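Local structure of pectinesterase (Aspergillus niger, 5C1E) at residues L121-F135 with L142-I156. The protein catalyses the hydrolysis of methyl esters in pectin, releasing methanol and leaving de-esterified galacturonan, and is probably involved in softening plant tissue. Numbering follows the deposited sequence.
Sequences LVGNADQLGFYGCQF and LYVKAGTQYYSNCMI. With NAG (2-acetamido-2-deoxy-beta-D-glucopyranose), chain B; SO4 (sulfate ion), chain C.
Phe130 and Tyr151, neighbours on adjacent parallel strands, point the same way and lay their rings nearly parallel, 12° apart, but slid so far that they barely overlap; Phe130 CD1 rides 3.3 Å from Tyr151 CE2, over one face of the tyrosine ring near its rim. Phe135 completes the cluster: the edge of Tyr151 is turned toward its face in an offset edge-to-face pair (planes at 72°), Leu142 CD1 lies over one face, and Cys154 SG sits at the ring edge, 4.0 Å from Phe135 CE2. Buried in this packing, Tyr151 OH donates to Gln149 OE1 (2.8 Å), approaching the carbonyl almost end-on. An extended chain beyond CG (chi2 -177°) carries the Gln149 amide to the turn, where NE2 reaches Ala146 O and, more weakly, Gly123 O, so both ends of the amide are engaged. The turn between the first two strands of each coil is looser and partly exposed. Here the register slips by one residue and side chains take over from the ladder: Asp126 OD1 accepts from Thr148 N (3.1 Å) with its anti lone pair, while Thr148 OG1 accepts from Gln127 N (3.0 Å). Tyr150, buried on the face that carries Tyr131, donates its OH to O3 of a sulfate probably from the crystallisation liquor. Two successive coils, each giving one strand to each of three parallel sheets, are characteristic of the right-handed parallel beta-helix of pectin methylesterases.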
# COMPACT_ATOMS: atom_id res chain seq x y z
N LEU A 121 -4.94 -0.90 -5.73
CA LEU A 121 -5.83 -0.73 -4.59
C LEU A 121 -5.87 0.72 -4.13
O LEU A 121 -4.83 1.39 -4.10
CB LEU A 121 -5.46 -1.65 -3.42
CG LEU A 121 -6.38 -1.56 -2.19
CD1 LEU A 121 -6.57 -2.91 -1.53
CD2 LEU A 121 -5.87 -0.55 -1.17
N VAL A 122 -7.08 1.21 -3.84
CA VAL A 122 -7.21 2.50 -3.21
C VAL A 122 -7.70 2.29 -1.78
O VAL A 122 -8.68 1.56 -1.53
CB VAL A 122 -8.07 3.53 -4.00
CG1 VAL A 122 -9.38 2.94 -4.47
CG2 VAL A 122 -8.34 4.78 -3.16
N GLY A 123 -6.99 2.91 -0.86
CA GLY A 123 -7.40 2.96 0.53
C GLY A 123 -7.97 4.32 0.83
O GLY A 123 -7.26 5.32 0.80
N ASN A 124 -9.27 4.37 1.10
CA ASN A 124 -9.96 5.65 1.33
C ASN A 124 -10.91 5.56 2.51
O ASN A 124 -12.13 5.71 2.37
CB ASN A 124 -10.67 6.08 0.04
CG ASN A 124 -11.28 7.46 0.14
OD1 ASN A 124 -10.85 8.29 0.92
ND2 ASN A 124 -12.31 7.70 -0.66
N ALA A 125 -10.32 5.32 3.67
CA ALA A 125 -11.03 5.14 4.94
C ALA A 125 -10.01 5.06 6.08
O ALA A 125 -8.80 4.99 5.85
CB ALA A 125 -11.88 3.88 4.91
N ASP A 126 -10.49 5.08 7.31
CA ASP A 126 -9.61 5.06 8.47
C ASP A 126 -9.42 3.66 9.06
O ASP A 126 -10.26 2.77 8.90
CB ASP A 126 -10.17 5.95 9.59
CG ASP A 126 -10.05 7.43 9.29
OD1 ASP A 126 -8.98 7.89 8.83
OD2 ASP A 126 -11.03 8.16 9.57
N GLN A 127 -8.32 3.51 9.78
CA GLN A 127 -7.95 2.26 10.46
C GLN A 127 -7.91 1.07 9.50
O GLN A 127 -8.48 0.02 9.78
CB GLN A 127 -8.88 2.02 11.66
CG GLN A 127 -8.87 3.23 12.57
CD GLN A 127 -9.41 2.99 13.96
OE1 GLN A 127 -10.00 1.96 14.27
NE2 GLN A 127 -9.21 3.98 14.83
N LEU A 128 -7.27 1.28 8.36
CA LEU A 128 -7.07 0.22 7.37
C LEU A 128 -5.79 -0.53 7.65
O LEU A 128 -4.71 0.07 7.79
CB LEU A 128 -7.02 0.79 5.95
CG LEU A 128 -8.26 1.60 5.56
CD1 LEU A 128 -8.17 1.99 4.09
CD2 LEU A 128 -9.56 0.83 5.85
N GLY A 129 -5.90 -1.85 7.75
CA GLY A 129 -4.75 -2.71 8.05
C GLY A 129 -4.53 -3.75 6.98
O GLY A 129 -5.47 -4.48 6.63
N PHE A 130 -3.31 -3.81 6.46
CA PHE A 130 -2.94 -4.75 5.41
C PHE A 130 -1.71 -5.54 5.84
O PHE A 130 -0.69 -4.96 6.18
CB PHE A 130 -2.67 -4.01 4.09
CG PHE A 130 -3.84 -3.24 3.58
CD1 PHE A 130 -4.05 -1.93 3.97
CD2 PHE A 130 -4.76 -3.83 2.71
CE1 PHE A 130 -5.15 -1.21 3.49
CE2 PHE A 130 -5.87 -3.13 2.24
CZ PHE A 130 -6.06 -1.82 2.64
N TYR A 131 -1.83 -6.86 5.81
CA TYR A 131 -0.84 -7.75 6.38
C TYR A 131 -0.48 -8.84 5.39
O TYR A 131 -1.33 -9.63 5.00
CB TYR A 131 -1.42 -8.39 7.65
CG TYR A 131 -1.92 -7.39 8.66
CD1 TYR A 131 -1.06 -6.85 9.61
CD2 TYR A 131 -3.23 -6.95 8.66
CE1 TYR A 131 -1.51 -5.93 10.54
CE2 TYR A 131 -3.69 -6.02 9.57
CZ TYR A 131 -2.82 -5.52 10.51
OH TYR A 131 -3.26 -4.61 11.43
N GLY A 132 0.78 -8.91 4.99
CA GLY A 132 1.20 -9.96 4.09
C GLY A 132 0.54 -9.92 2.73
O GLY A 132 0.39 -10.97 2.09
N CYS A 133 0.18 -8.73 2.26
CA CYS A 133 -0.48 -8.58 0.96
C CYS A 133 0.51 -8.14 -0.12
O CYS A 133 1.59 -7.61 0.17
CB CYS A 133 -1.61 -7.53 1.06
SG CYS A 133 -2.98 -8.02 2.11
N GLN A 134 0.14 -8.36 -1.37
CA GLN A 134 0.89 -7.78 -2.48
C GLN A 134 0.03 -6.81 -3.26
O GLN A 134 -1.17 -7.06 -3.49
CB GLN A 134 1.40 -8.86 -3.43
CG GLN A 134 2.21 -9.96 -2.76
CD GLN A 134 2.84 -10.91 -3.76
OE1 GLN A 134 3.43 -10.45 -4.76
NE2 GLN A 134 2.76 -12.24 -3.51
N PHE A 135 0.66 -5.73 -3.72
CA PHE A 135 0.00 -4.75 -4.55
C PHE A 135 0.91 -4.48 -5.73
O PHE A 135 2.05 -4.03 -5.54
CB PHE A 135 -0.29 -3.46 -3.77
CG PHE A 135 -0.92 -3.69 -2.45
CD1 PHE A 135 -2.30 -3.76 -2.34
CD2 PHE A 135 -0.16 -3.83 -1.31
CE1 PHE A 135 -2.90 -3.98 -1.12
CE2 PHE A 135 -0.76 -4.04 -0.08
CZ PHE A 135 -2.13 -4.12 0.00
N LEU A 142 -0.57 1.95 -5.68
CA LEU A 142 -1.23 2.00 -4.38
C LEU A 142 -1.66 3.41 -4.04
O LEU A 142 -0.83 4.30 -3.73
CB LEU A 142 -0.33 1.40 -3.30
CG LEU A 142 -0.92 1.31 -1.89
CD1 LEU A 142 -2.09 0.34 -1.82
CD2 LEU A 142 0.18 0.93 -0.93
N TYR A 143 -2.96 3.62 -4.10
CA TYR A 143 -3.52 4.93 -3.87
C TYR A 143 -3.89 5.00 -2.41
O TYR A 143 -4.96 4.55 -2.03
CB TYR A 143 -4.73 5.13 -4.75
CG TYR A 143 -5.30 6.54 -4.85
CD1 TYR A 143 -4.68 7.64 -4.25
CD2 TYR A 143 -6.45 6.77 -5.56
CE1 TYR A 143 -5.22 8.93 -4.38
CE2 TYR A 143 -6.99 8.04 -5.70
CZ TYR A 143 -6.36 9.12 -5.11
OH TYR A 143 -6.93 10.38 -5.26
N VAL A 144 -2.95 5.49 -1.59
CA VAL A 144 -3.23 5.70 -0.17
C VAL A 144 -3.92 7.08 -0.06
O VAL A 144 -3.32 8.08 0.31
CB VAL A 144 -1.97 5.54 0.70
CG1 VAL A 144 -1.49 4.09 0.61
CG2 VAL A 144 -0.83 6.48 0.31
N LYS A 145 -5.18 7.11 -0.45
CA LYS A 145 -5.85 8.35 -0.78
C LYS A 145 -6.12 9.21 0.45
O LYS A 145 -5.85 10.42 0.46
CB LYS A 145 -7.17 8.06 -1.51
CG LYS A 145 -7.98 9.31 -1.82
CD LYS A 145 -9.22 8.96 -2.64
CE LYS A 145 -9.83 10.23 -3.20
NZ LYS A 145 -11.12 9.93 -3.86
N ALA A 146 -6.68 8.58 1.48
CA ALA A 146 -6.99 9.28 2.72
C ALA A 146 -7.18 8.30 3.86
O ALA A 146 -7.43 7.11 3.65
CB ALA A 146 -8.25 10.11 2.55
N GLY A 147 -7.09 8.84 5.08
CA GLY A 147 -7.28 8.06 6.29
C GLY A 147 -6.02 7.42 6.85
O GLY A 147 -4.97 7.42 6.21
N THR A 148 -6.15 6.88 8.05
CA THR A 148 -5.03 6.24 8.74
C THR A 148 -4.93 4.80 8.25
O THR A 148 -5.93 4.08 8.17
CB THR A 148 -5.20 6.29 10.25
OG1 THR A 148 -6.49 5.80 10.61
CG2 THR A 148 -5.05 7.73 10.73
N GLN A 149 -3.72 4.40 7.86
CA GLN A 149 -3.50 3.12 7.23
C GLN A 149 -2.19 2.53 7.68
O GLN A 149 -1.21 3.26 7.91
CB GLN A 149 -3.51 3.26 5.71
CG GLN A 149 -4.75 3.92 5.16
CD GLN A 149 -4.80 3.99 3.65
OE1 GLN A 149 -4.20 3.18 2.93
NE2 GLN A 149 -5.57 4.94 3.15
N TYR A 150 -2.18 1.20 7.77
CA TYR A 150 -1.03 0.46 8.26
C TYR A 150 -0.79 -0.75 7.34
O TYR A 150 -1.70 -1.53 7.09
CB TYR A 150 -1.29 0.02 9.71
CG TYR A 150 -0.23 -0.85 10.32
CD1 TYR A 150 0.92 -0.30 10.86
CD2 TYR A 150 -0.39 -2.23 10.39
CE1 TYR A 150 1.89 -1.11 11.44
CE2 TYR A 150 0.56 -3.04 10.96
CZ TYR A 150 1.70 -2.48 11.48
OH TYR A 150 2.63 -3.30 12.05
N TYR A 151 0.44 -0.85 6.83
CA TYR A 151 0.85 -1.94 5.93
C TYR A 151 2.03 -2.65 6.57
O TYR A 151 3.05 -2.02 6.82
CB TYR A 151 1.25 -1.42 4.53
CG TYR A 151 0.11 -0.79 3.76
CD1 TYR A 151 -0.38 0.47 4.10
CD2 TYR A 151 -0.49 -1.46 2.70
CE1 TYR A 151 -1.44 1.03 3.42
CE2 TYR A 151 -1.55 -0.90 2.00
CZ TYR A 151 -2.04 0.34 2.37
OH TYR A 151 -3.09 0.90 1.69
N SER A 152 1.89 -3.95 6.82
CA SER A 152 2.95 -4.74 7.42
C SER A 152 3.30 -5.96 6.59
O SER A 152 2.42 -6.74 6.23
CB SER A 152 2.57 -5.22 8.83
OG SER A 152 3.70 -5.87 9.40
N ASN A 153 4.58 -6.17 6.33
CA ASN A 153 5.03 -7.36 5.60
C ASN A 153 4.34 -7.53 4.26
O ASN A 153 4.04 -8.65 3.82
CB ASN A 153 4.89 -8.61 6.47
CG ASN A 153 5.91 -8.63 7.58
OD1 ASN A 153 6.99 -9.18 7.42
ND2 ASN A 153 5.60 -7.97 8.70
N CYS A 154 4.13 -6.40 3.60
CA CYS A 154 3.54 -6.37 2.29
C CYS A 154 4.61 -6.15 1.23
O CYS A 154 5.76 -5.79 1.53
CB CYS A 154 2.49 -5.25 2.19
SG CYS A 154 1.01 -5.49 3.22
N MET A 155 4.22 -6.40 -0.02
CA MET A 155 5.05 -6.14 -1.17
C MET A 155 4.30 -5.13 -2.01
O MET A 155 3.17 -5.41 -2.43
CB MET A 155 5.28 -7.45 -1.93
CG MET A 155 6.41 -7.44 -2.95
SD MET A 155 6.14 -6.42 -4.40
CE MET A 155 4.65 -7.14 -5.12
N ILE A 156 4.91 -3.96 -2.23
CA ILE A 156 4.30 -2.91 -3.06
C ILE A 156 5.21 -2.68 -4.26
O ILE A 156 6.37 -2.27 -4.10
CB ILE A 156 4.08 -1.58 -2.29
CG1 ILE A 156 3.22 -1.82 -1.07
CG2 ILE A 156 3.32 -0.57 -3.16
CD1 ILE A 156 4.00 -1.90 0.20
C1 NAG B . -14.63 -1.45 15.02
C2 NAG B . -14.96 -2.06 16.37
C3 NAG B . -14.33 -1.14 17.41
C4 NAG B . -12.82 -0.97 17.13
C5 NAG B . -12.51 -0.72 15.64
C6 NAG B . -11.03 -0.89 15.31
C7 NAG B . -17.00 -3.46 16.55
C8 NAG B . -18.50 -3.51 16.67
N2 NAG B . -16.40 -2.26 16.50
O3 NAG B . -14.55 -1.66 18.71
O4 NAG B . -12.28 0.09 17.90
O5 NAG B . -13.23 -1.60 14.81
O6 NAG B . -10.81 -0.52 13.96
O7 NAG B . -16.39 -4.53 16.49
S SO4 C . 5.76 -1.92 13.21
O1 SO4 C . 6.58 -3.06 13.70
O2 SO4 C . 5.90 -1.84 11.73
O3 SO4 C . 4.32 -2.07 13.57
O4 SO4 C . 6.24 -0.68 13.86